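Local coordinates for protein AF1502 (Archaeoglobus fulgidus, PDB 5A1Q) that is of unknown function but represents the STAC domain, which is associated with transmembrane solute transport and two-component signal transduction, at residues I24-N27 with K28-S32; D40-Y43 with K44-S48; E55-E58 with Y59-V63; K9-D12 with E13-E17. All coordinates share one frame; numbering follows the deposited sequence.

Contact 1 of 4, residues I24-N27 with K28-S32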
loop_
_atom_site.group_PDB
_atom_site.type_symbol
_atom_site.label_atom_id
_atom_site.label_comp_id
_atom_site.label_asym_id
_atom_site.label_seq_id
_atom_site.Cartn_x
_atom_site.Cartn_y
_atom_site.Cartn_z
ATOM N N ILE A 24 -6.908 9.606 4.500
ATOM C CA ILE A 24 -7.320 8.355 3.866
ATOM C C ILE A 24 -6.139 7.591 3.247
ATOM O O ILE A 24 -6.069 6.358 3.403
ATOM C CB ILE A 24 -8.501 8.496 2.894
ATOM C CG1 ILE A 24 -8.087 9.232 1.638
ATOM C CG2 ILE A 24 -9.667 9.167 3.591
ATOM C CD1 ILE A 24 -9.029 9.023 0.483
ATOM N N PHE A 25 -5.163 8.273 2.649
ATOM C CA PHE A 25 -4.025 7.557 2.093
ATOM C C PHE A 25 -3.263 6.838 3.234
ATOM O O PHE A 25 -2.848 5.665 3.069
ATOM C CB PHE A 25 -3.107 8.500 1.314
ATOM C CG PHE A 25 -3.675 8.914 0.006
ATOM C CD1 PHE A 25 -3.850 7.985 -1.019
ATOM C CD2 PHE A 25 -4.061 10.212 -0.217
ATOM C CE1 PHE A 25 -4.320 8.312 -2.244
ATOM C CE2 PHE A 25 -4.527 10.543 -1.476
ATOM C CZ PHE A 25 -4.710 9.585 -2.468
ATOM N N LEU A 26 -3.023 7.553 4.310
ATOM C CA LEU A 26 -2.256 6.944 5.442
ATOM C C LEU A 26 -3.032 5.688 5.959
ATOM O O LEU A 26 -2.437 4.634 6.196
ATOM C CB LEU A 26 -2.009 7.955 6.537
ATOM C CG LEU A 26 -1.374 7.470 7.837
ATOM C CD1 LEU A 26 -0.051 6.803 7.507
ATOM C CD2 LEU A 26 -1.264 8.604 8.883
ATOM N N ASN A 27 -4.328 5.850 6.215
ATOM C CA ASN A 27 -5.095 4.763 6.806
ATOM C C ASN A 27 -5.126 3.549 5.785
ATOM O O ASN A 27 -4.965 2.376 6.195
ATOM C CB ASN A 27 -6.500 5.230 7.066
ATOM C CG ASN A 27 -6.611 6.274 8.181
ATOM O OD1 ASN A 27 -5.715 6.478 9.009
ATOM N ND2 ASN A 27 -7.754 6.869 8.246
ATOM N N LYS A 28 -5.369 3.828 4.495
ATOM C CA LYS A 28 -5.452 2.715 3.536
ATOM C C LYS A 28 -4.059 1.992 3.412
ATOM O O LYS A 28 -4.001 0.740 3.311
ATOM C CB LYS A 28 -5.931 3.194 2.192
ATOM C CG LYS A 28 -7.393 3.685 2.232
ATOM C CD LYS A 28 -8.421 2.628 2.336
ATOM C CE LYS A 28 -9.834 3.209 2.515
ATOM N NZ LYS A 28 -10.590 2.276 3.410
ATOM N N ALA A 29 -2.941 2.743 3.482
ATOM C CA ALA A 29 -1.638 2.093 3.426
ATOM C C ALA A 29 -1.446 1.191 4.680
ATOM O O ALA A 29 -0.982 0.072 4.603
ATOM C CB ALA A 29 -0.535 3.147 3.357
HETATM N N MSE A 30 -1.700 1.788 5.865
HETATM C CA MSE A 30 -1.619 1.033 7.160
HETATM C C MSE A 30 -2.450 -0.252 7.091
HETATM O O MSE A 30 -1.966 -1.333 7.456
HETATM C CB MSE A 30 -2.102 1.926 8.379
HETATM C CG MSE A 30 -1.076 2.939 8.638
HETATM SE SE MSE A 30 -1.850 4.166 9.955
HETATM C CE MSE A 30 -1.969 2.786 11.346
ATOM N N GLU A 31 -3.680 -0.131 6.639
ATOM C CA GLU A 31 -4.635 -1.253 6.614
ATOM C C GLU A 31 -4.149 -2.339 5.607
ATOM O O GLU A 31 -4.218 -3.531 5.930
ATOM C CB GLU A 31 -6.013 -0.803 6.279
ATOM C CG GLU A 31 -6.688 0.127 7.317
ATOM C CD GLU A 31 -7.844 0.926 6.767
ATOM O OE1 GLU A 31 -8.292 0.718 5.613
ATOM O OE2 GLU A 31 -8.307 1.842 7.520
ATOM N N SER A 32 -3.644 -1.889 4.447
ATOM C CA SER A 32 -3.113 -2.864 3.447
ATOM C C SER A 32 -1.965 -3.663 4.027
ATOM O O SER A 32 -1.833 -4.848 3.763
ATOM C CB SER A 32 -2.604 -2.134 2.200
ATOM O OG SER A 32 -3.661 -1.431 1.584
#
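The carbonyl oxygen of K28, a residue whose own N-H bonds back to I24 O, is gripped twice from one turn ahead: S32 N and S32 OG reach it from opposite faces of the carbonyl plane. The hydroxyl bond, S32 OG to K28 O, is 2.8 Å, which satisfies the hydroxyl on its own helix; serine is also small enough for this buried spot, where K28 of the second subunit packs. From I24 to E31 the i to i+4 ladder is regular, the bond from K28 N to I24 O being 2.8 Å long with an N-H...O angle of 166°. On the inner face, L26 sets CG anti to its backbone N (chi1 173°), and L26 CG lies 4.0 Å from SE of M30, deposited as selenomethionine; the long, flexible M30 chain slants across the leucine. On the other face E31 lays its CG over N27 O at 3.0 Å, while its OE1 stands 3.5 Å from K28 NZ in a salt bridge and pairs also with K28 of the second subunit. Replacing E31 by an alanine removes this carboxylate and would probably leave its own K28 and K28 of the second subunit without this acidic mate. N27 turns its OD1 to Y7 OH, tying it to helix 7-18. Helix 22-33 is thus amphipathic, with L26 and M30 in the core of a four-helix domain and the K28-E31 side at its dimer interface.

Contact 2 of 4, residues D40-Y43 with K44-S48; sequences DSNY and KEILS
The backbone enters the helix at N42, whose carbonyl oxygen takes a nearly straight bond from I46 N (3.1 Å, N-H...O angle 174°), followed by the bond from L47 N to Y43 O. This is the N-terminal turn of helix 43-51, with N42 at the N-cap position, although its side chain makes no capping bond. The amide instead holds the preceding loop, OD1 accepting from D39 N and ND2 giving to D37 O, a double role that suits asparagine. Water bridges the loop to the first turn: one molecule links D40 O to K44 N, and another accepts from E45 N at 2.9 Å while donating to S41 O, so N-H groups of the first turn find acceptors outside the helix. N42 and I46 run side by side, and I46 CD1 comes to 3.7 Å from N42 OD1; the branched isoleucine is otherwise directed into the core, against L26, M30 and L33. Y43 places its ring between its backbone N and carbonyl carbon (chi1 78°), which lays it alongside the chain of K44. The ring also packs on I5 and L67, while L47, 4.2 Å from Y43 CD2 through its CD1, continues the apolar surface towards L10 and L14. K44 is long enough to serve two purposes: its ammonium group forms a salt bridge with E68, while its chain runs along one face of the tyrosine. K44 CG sits over the middle of that face in a CH-pi contact, 3.8 Å from the Y43 ring centroid and only 13° off the normal.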
loop_
_atom_site.group_PDB
_atom_site.type_symbol
_atom_site.label_atom_id
_atom_site.label_comp_id
_atom_site.label_asym_id
_atom_site.label_seq_id
_atom_site.Cartn_x
_atom_site.Cartn_y
_atom_site.Cartn_z
ATOM N N ASP A 40 8.353 3.846 15.419
ATOM C CA ASP A 40 9.691 3.923 14.787
ATOM C C ASP A 40 9.992 2.708 13.915
ATOM O O ASP A 40 10.736 2.801 12.927
ATOM C CB ASP A 40 10.761 4.085 15.820
ATOM C CG ASP A 40 10.762 5.463 16.492
ATOM O OD1 ASP A 40 10.262 6.443 15.878
ATOM O OD2 ASP A 40 11.353 5.499 17.623
ATOM N N SER A 41 9.419 1.566 14.270
ATOM C CA SER A 41 9.735 0.338 13.543
ATOM C C SER A 41 9.060 0.240 12.192
ATOM O O SER A 41 9.585 -0.485 11.338
ATOM C CB SER A 41 9.351 -0.936 14.325
ATOM O OG SER A 41 10.050 -1.099 15.559
ATOM N N ASN A 42 7.917 0.927 11.978
ATOM C CA ASN A 42 7.115 0.697 10.764
ATOM C C ASN A 42 6.867 1.889 9.905
ATOM O O ASN A 42 6.311 1.775 8.790
ATOM C CB ASN A 42 5.794 -0.028 11.122
ATOM C CG ASN A 42 4.807 0.854 11.872
ATOM O OD1 ASN A 42 4.944 2.074 11.941
ATOM N ND2 ASN A 42 3.765 0.237 12.386
ATOM N N TYR A 43 7.234 3.112 10.368
ATOM C CA TYR A 43 6.883 4.267 9.578
ATOM C C TYR A 43 7.523 4.346 8.211
ATOM O O TYR A 43 6.888 4.844 7.287
ATOM C CB TYR A 43 7.103 5.599 10.340
ATOM C CG TYR A 43 8.519 6.112 10.444
ATOM C CD1 TYR A 43 9.382 5.512 11.268
ATOM C CD2 TYR A 43 8.955 7.176 9.657
ATOM C CE1 TYR A 43 10.685 5.940 11.443
ATOM C CE2 TYR A 43 10.262 7.676 9.820
ATOM C CZ TYR A 43 11.117 7.035 10.728
ATOM O OH TYR A 43 12.441 7.380 10.910
ATOM N N LYS A 44 8.737 3.832 8.072
ATOM C CA LYS A 44 9.405 3.983 6.803
ATOM C C LYS A 44 8.716 3.058 5.792
ATOM O O LYS A 44 8.566 3.435 4.625
ATOM C CB LYS A 44 10.865 3.694 6.924
ATOM C CG LYS A 44 11.596 4.848 7.629
ATOM C CD LYS A 44 13.085 4.759 7.438
ATOM C CE LYS A 44 13.784 5.880 8.237
ATOM N NZ LYS A 44 15.240 6.024 8.038
ATOM N N GLU A 45 8.285 1.906 6.277
ATOM C CA GLU A 45 7.524 0.977 5.391
ATOM C C GLU A 45 6.203 1.548 4.948
ATOM O O GLU A 45 5.811 1.443 3.769
ATOM C CB GLU A 45 7.341 -0.346 6.052
ATOM C CG GLU A 45 6.720 -1.303 5.069
ATOM C CD GLU A 45 7.006 -2.737 5.407
ATOM O OE1 GLU A 45 8.189 -3.097 5.629
ATOM O OE2 GLU A 45 6.024 -3.497 5.452
ATOM N N ILE A 46 5.462 2.150 5.867
ATOM C CA ILE A 46 4.279 2.884 5.484
ATOM C C ILE A 46 4.499 3.972 4.415
ATOM O O ILE A 46 3.833 4.039 3.351
ATOM C CB ILE A 46 3.545 3.468 6.719
ATOM C CG1 ILE A 46 3.174 2.349 7.730
ATOM C CG2 ILE A 46 2.402 4.413 6.256
ATOM C CD1 ILE A 46 2.722 2.940 9.062
ATOM N N LEU A 47 5.505 4.803 4.616
ATOM C CA LEU A 47 5.863 5.767 3.622
ATOM C C LEU A 47 6.340 5.149 2.317
ATOM O O LEU A 47 6.093 5.757 1.241
ATOM C CB LEU A 47 6.950 6.745 4.172
ATOM C CG LEU A 47 6.439 7.581 5.308
ATOM C CD1 LEU A 47 7.593 8.370 5.903
ATOM C CD2 LEU A 47 5.323 8.513 4.872
ATOM N N SER A 48 7.019 4.010 2.359
ATOM C CA SER A 48 7.452 3.364 1.132
ATOM C C SER A 48 6.221 3.036 0.219
ATOM O O SER A 48 6.298 3.155 -1.017
ATOM C CB SER A 48 8.321 2.124 1.387
ATOM O OG SER A 48 7.561 0.991 1.871
HETATM O O HOH W 1 10.629 2.445 10.120
HETATM O O HOH W 2 9.677 0.474 8.378
HETATM O O HOH W 3 8.153 -2.053 8.950
#

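Contact 3 of 4, residues E55-E58 with Y59-V63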
loop_
_atom_site.group_PDB
_atom_site.type_symbol
_atom_site.label_atom_id
_atom_site.label_comp_id
_atom_site.label_asym_id
_atom_site.label_seq_id
_atom_site.Cartn_x
_atom_site.Cartn_y
_atom_site.Cartn_z
ATOM N N GLU A 55 1.108 10.194 -7.872
ATOM C CA GLU A 55 0.634 11.532 -7.563
ATOM C C GLU A 55 1.087 12.098 -6.239
ATOM O O GLU A 55 1.177 13.316 -6.090
ATOM C CB GLU A 55 -0.913 11.602 -7.640
ATOM C CG GLU A 55 -1.507 10.958 -8.895
ATOM C CD GLU A 55 -2.223 9.622 -8.597
ATOM O OE1 GLU A 55 -3.428 9.665 -8.212
ATOM O OE2 GLU A 55 -1.596 8.521 -8.735
ATOM N N LEU A 56 1.454 11.205 -5.307
ATOM C CA LEU A 56 1.939 11.573 -3.975
ATOM C C LEU A 56 3.456 11.578 -3.870
ATOM O O LEU A 56 3.955 12.181 -2.927
ATOM C CB LEU A 56 1.411 10.665 -2.857
ATOM C CG LEU A 56 -0.116 10.566 -2.812
ATOM C CD1 LEU A 56 -0.500 9.728 -1.602
ATOM C CD2 LEU A 56 -0.806 11.925 -2.706
ATOM N N ARG A 57 4.149 10.877 -4.774
ATOM C CA ARG A 57 5.575 10.510 -4.575
ATOM C C ARG A 57 6.466 11.712 -4.133
ATOM O O ARG A 57 7.136 11.581 -3.102
ATOM C CB ARG A 57 6.169 9.878 -5.822
ATOM C CG ARG A 57 7.657 9.622 -5.739
ATOM C CD ARG A 57 8.095 8.776 -6.932
ATOM N NE ARG A 57 7.775 9.426 -8.213
ATOM C CZ ARG A 57 7.393 8.813 -9.337
ATOM N NH1 ARG A 57 7.236 7.490 -9.401
ATOM N NH2 ARG A 57 7.155 9.550 -10.420
ATOM N N GLU A 58 6.391 12.832 -4.821
ATOM C CA GLU A 58 7.281 13.946 -4.450
ATOM C C GLU A 58 6.993 14.449 -3.049
ATOM O O GLU A 58 7.908 14.762 -2.255
ATOM C CB GLU A 58 7.135 15.094 -5.447
ATOM C CG GLU A 58 8.299 16.060 -5.335
ATOM C CD GLU A 58 8.154 17.271 -6.213
ATOM O OE1 GLU A 58 7.511 18.243 -5.755
ATOM O OE2 GLU A 58 8.697 17.243 -7.345
ATOM N N TYR A 59 5.722 14.506 -2.715
ATOM C CA TYR A 59 5.293 15.043 -1.438
ATOM C C TYR A 59 5.718 14.098 -0.306
ATOM O O TYR A 59 6.140 14.520 0.763
ATOM C CB TYR A 59 3.757 15.272 -1.439
ATOM C CG TYR A 59 3.320 16.140 -2.578
ATOM C CD1 TYR A 59 3.392 17.521 -2.440
ATOM C CD2 TYR A 59 2.976 15.616 -3.837
ATOM C CE1 TYR A 59 3.058 18.363 -3.481
ATOM C CE2 TYR A 59 2.625 16.459 -4.876
ATOM C CZ TYR A 59 2.682 17.828 -4.686
ATOM O OH TYR A 59 2.351 18.685 -5.711
ATOM N N VAL A 60 5.598 12.778 -0.530
ATOM C CA VAL A 60 6.038 11.787 0.459
ATOM C C VAL A 60 7.567 11.836 0.636
ATOM O O VAL A 60 8.061 11.688 1.770
ATOM C CB VAL A 60 5.528 10.378 0.063
ATOM C CG1 VAL A 60 6.086 9.320 1.019
ATOM C CG2 VAL A 60 4.033 10.390 -0.016
ATOM N N GLU A 61 8.337 12.068 -0.441
ATOM C CA GLU A 61 9.781 12.189 -0.417
ATOM C C GLU A 61 10.115 13.373 0.510
ATOM O O GLU A 61 11.033 13.305 1.339
ATOM C CB GLU A 61 10.345 12.384 -1.873
ATOM C CG GLU A 61 10.325 11.081 -2.714
ATOM C CD GLU A 61 10.649 11.119 -4.223
ATOM O OE1 GLU A 61 10.516 12.159 -4.924
ATOM O OE2 GLU A 61 11.016 10.024 -4.734
ATOM N N ILE A 62 9.375 14.477 0.363
ATOM C CA ILE A 62 9.607 15.668 1.218
ATOM C C ILE A 62 9.374 15.306 2.728
ATOM O O ILE A 62 10.203 15.649 3.576
ATOM C CB ILE A 62 8.752 16.872 0.751
ATOM C CG1 ILE A 62 9.306 17.350 -0.588
ATOM C CG2 ILE A 62 8.774 17.948 1.867
ATOM C CD1 ILE A 62 8.445 18.365 -1.283
ATOM N N VAL A 63 8.281 14.584 3.018
ATOM C CA VAL A 63 8.065 14.141 4.426
ATOM C C VAL A 63 9.185 13.267 4.898
ATOM O O VAL A 63 9.722 13.491 5.973
ATOM C CB VAL A 63 6.746 13.360 4.537
ATOM C CG1 VAL A 63 6.559 12.772 5.946
ATOM C CG2 VAL A 63 5.569 14.253 4.242
#
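R57 carries CG opposite its backbone N (chi1 174°), whereas E61 has CG opposite its carbonyl carbon (chi1 -74°), and the two chains therefore run side by side in the same direction. The meeting is between methylene and carboxylate: R57 CG lies 3.5 Å from E61 OE2, whereas the bend at chi3 of the arginine carries its guanidinium off, leaving R57 NE 4.8 Å from E61 OE2. Opposite charges are near but not in contact, and any attraction is probably modest. A lysine in place of E61 would probably lose that attraction and leave R57 facing another positive charge, with K51 of helix 43-51 also close by. These residues lie in the N-terminal part of helix 57-70, the last helix of the four-helix domain, where V60 N bonds to L56 O at 3.0 Å and E61 N and I62 N follow the same spacing. Y59 turns its ring back along the chain, so that the edge, near the ring plane, meets two backbone oxygens: its CD2 is 3.7 Å from L56 O and its CE2 is 3.7 Å from E55 O. A broad aromatic suits this position because the ring also packs on E17 and I18 of helix 7-18. On the inward side V60, compact and beta-branched, touches L47 and L50 and sets CG2 3.9 Å from L56 CB.

Contact 4 of 4, residues K9-D12 with E13-E17; sequences KLLD and ELKKE
The charged pair K9 and E13 is one helical turn apart, its chains side by side: K9 NZ donates to E13 OE2 at 3.1 Å, forming a salt bridge through the anti lone pair of that oxygen. Both chains bend at chi2, the lysine near 76° and the glutamate near -82°, which brings their ends together. K9 NZ also has a long, weak ion pair with E70. Among the backbone bonds, E13 N to K9 O measures 2.9 Å, and L14, K15 and K16 repeat the pattern on L10, L11 and D12. The apolar contacts take the other faces. L10 CG meets L14 CD1 at 4.1 Å, leucine on leucine, as befits buried positions. L11 instead receives the extended methylene chain of K15: L11 CD1 lies 3.9 Å from K15 CG, so the methylenes lie across a partly exposed leucine while the ammonium group continues past it. Around this helix, 7-18, the L10 and L14 side packs on L47 of helix 43-51, L10 and L11 press on L26 of helix 22-33, L14 and K15 on A22 of the same helix, and E13 rests on V63 of helix 57-70.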
loop_
_atom_site.group_PDB
_atom_site.type_symbol
_atom_site.label_atom_id
_atom_site.label_comp_id
_atom_site.label_asym_id
_atom_site.label_seq_id
_atom_site.Cartn_x
_atom_site.Cartn_y
_atom_site.Cartn_z
ATOM N N LYS A 9 1.966 12.443 14.529
ATOM C CA LYS A 9 3.111 13.116 13.926
ATOM C C LYS A 9 3.151 12.849 12.391
ATOM O O LYS A 9 3.308 13.801 11.583
ATOM C CB LYS A 9 4.424 12.716 14.638
ATOM C CG LYS A 9 5.676 13.136 13.913
ATOM C CD LYS A 9 5.917 14.610 14.081
ATOM C CE LYS A 9 7.376 14.937 13.826
ATOM N NZ LYS A 9 7.571 16.394 13.583
ATOM N N LEU A 10 2.967 11.589 11.968
ATOM C CA LEU A 10 3.105 11.223 10.626
ATOM C C LEU A 10 1.930 11.842 9.818
ATOM O O LEU A 10 2.142 12.406 8.742
ATOM C CB LEU A 10 3.205 9.697 10.527
ATOM C CG LEU A 10 3.383 9.206 9.129
ATOM C CD1 LEU A 10 4.701 9.768 8.599
ATOM C CD2 LEU A 10 3.373 7.700 9.046
ATOM N N LEU A 11 0.689 11.772 10.351
ATOM C CA LEU A 11 -0.441 12.380 9.679
ATOM C C LEU A 11 -0.237 13.896 9.581
ATOM O O LEU A 11 -0.516 14.482 8.523
ATOM C CB LEU A 11 -1.704 12.088 10.465
ATOM C CG LEU A 11 -2.955 12.742 9.887
ATOM C CD1 LEU A 11 -3.177 12.318 8.462
ATOM C CD2 LEU A 11 -4.142 12.373 10.803
ATOM N N ASP A 12 0.235 14.544 10.640
ATOM C CA ASP A 12 0.480 15.995 10.585
ATOM C C ASP A 12 1.531 16.370 9.506
ATOM O O ASP A 12 1.286 17.288 8.702
ATOM C CB ASP A 12 0.858 16.537 11.945
ATOM C CG ASP A 12 -0.344 16.608 12.912
ATOM O OD1 ASP A 12 -1.505 16.426 12.443
ATOM O OD2 ASP A 12 -0.108 16.770 14.117
ATOM N N GLU A 13 2.615 15.611 9.403
ATOM C CA GLU A 13 3.608 15.886 8.351
ATOM C C GLU A 13 3.005 15.681 6.941
ATOM O O GLU A 13 3.282 16.477 6.045
ATOM C CB GLU A 13 4.885 15.028 8.509
ATOM C CG GLU A 13 5.705 15.351 9.742
ATOM C CD GLU A 13 6.621 16.555 9.580
ATOM O OE1 GLU A 13 6.664 17.164 8.494
ATOM O OE2 GLU A 13 7.317 16.880 10.563
ATOM N N LEU A 14 2.191 14.641 6.749
ATOM C CA LEU A 14 1.645 14.374 5.446
ATOM C C LEU A 14 0.614 15.405 5.054
ATOM O O LEU A 14 0.567 15.861 3.900
ATOM C CB LEU A 14 1.059 12.956 5.403
ATOM C CG LEU A 14 2.009 11.759 5.450
ATOM C CD1 LEU A 14 1.277 10.470 5.812
ATOM C CD2 LEU A 14 2.677 11.563 4.108
ATOM N N LYS A 15 -0.204 15.846 6.015
ATOM C CA LYS A 15 -1.217 16.841 5.723
ATOM C C LYS A 15 -0.584 18.161 5.343
ATOM O O LYS A 15 -1.151 18.858 4.493
ATOM C CB LYS A 15 -2.120 17.081 6.898
ATOM C CG LYS A 15 -3.108 15.994 7.152
ATOM C CD LYS A 15 -3.886 16.365 8.408
ATOM C CE LYS A 15 -5.246 15.754 8.377
ATOM N NZ LYS A 15 -5.888 16.034 9.695
ATOM N N LYS A 16 0.583 18.482 5.937
ATOM C CA LYS A 16 1.310 19.694 5.549
ATOM C C LYS A 16 1.583 19.713 4.037
ATOM O O LYS A 16 1.551 20.792 3.412
ATOM C CB LYS A 16 2.617 19.802 6.347
ATOM C CG LYS A 16 3.204 21.191 6.494
ATOM C CD LYS A 16 3.732 21.399 7.903
ATOM C CE LYS A 16 2.593 21.656 8.889
ATOM N NZ LYS A 16 3.002 21.464 10.307
ATOM N N GLU A 17 1.928 18.566 3.459
ATOM C CA GLU A 17 2.254 18.463 2.027
ATOM C C GLU A 17 1.036 18.214 1.089
ATOM O O GLU A 17 0.925 18.832 0.016
ATOM C CB GLU A 17 3.306 17.356 1.828
ATOM C CG GLU A 17 4.664 17.670 2.429
ATOM C CD GLU A 17 5.259 18.909 1.810
ATOM O OE1 GLU A 17 5.227 19.019 0.572
ATOM O OE2 GLU A 17 5.690 19.790 2.564
#

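From the N terminus the chain passes through contact 4 on helix 7-18, contact 1 on helix 22-33, contact 2 at the start of helix 43-51 and contact 3 in helix 57-70. Contacts 4 and 1 close turns within a helix; contact 2 joins the end of a loop to the first turn, and contact 3 lies at the start of the last helix. They follow in series, none nested and none crossing. Their side chains tie the four helices together. L26 of contact 1 meets L10, L11 and L14 of contact 4 and I46 of contact 2, while F25 reaches L56 of contact 3. L47 of contact 2 packs on L10, L14 and V60. Contacts 3 and 4 join through Y59, I62 and V63 against E13, L14 and E17.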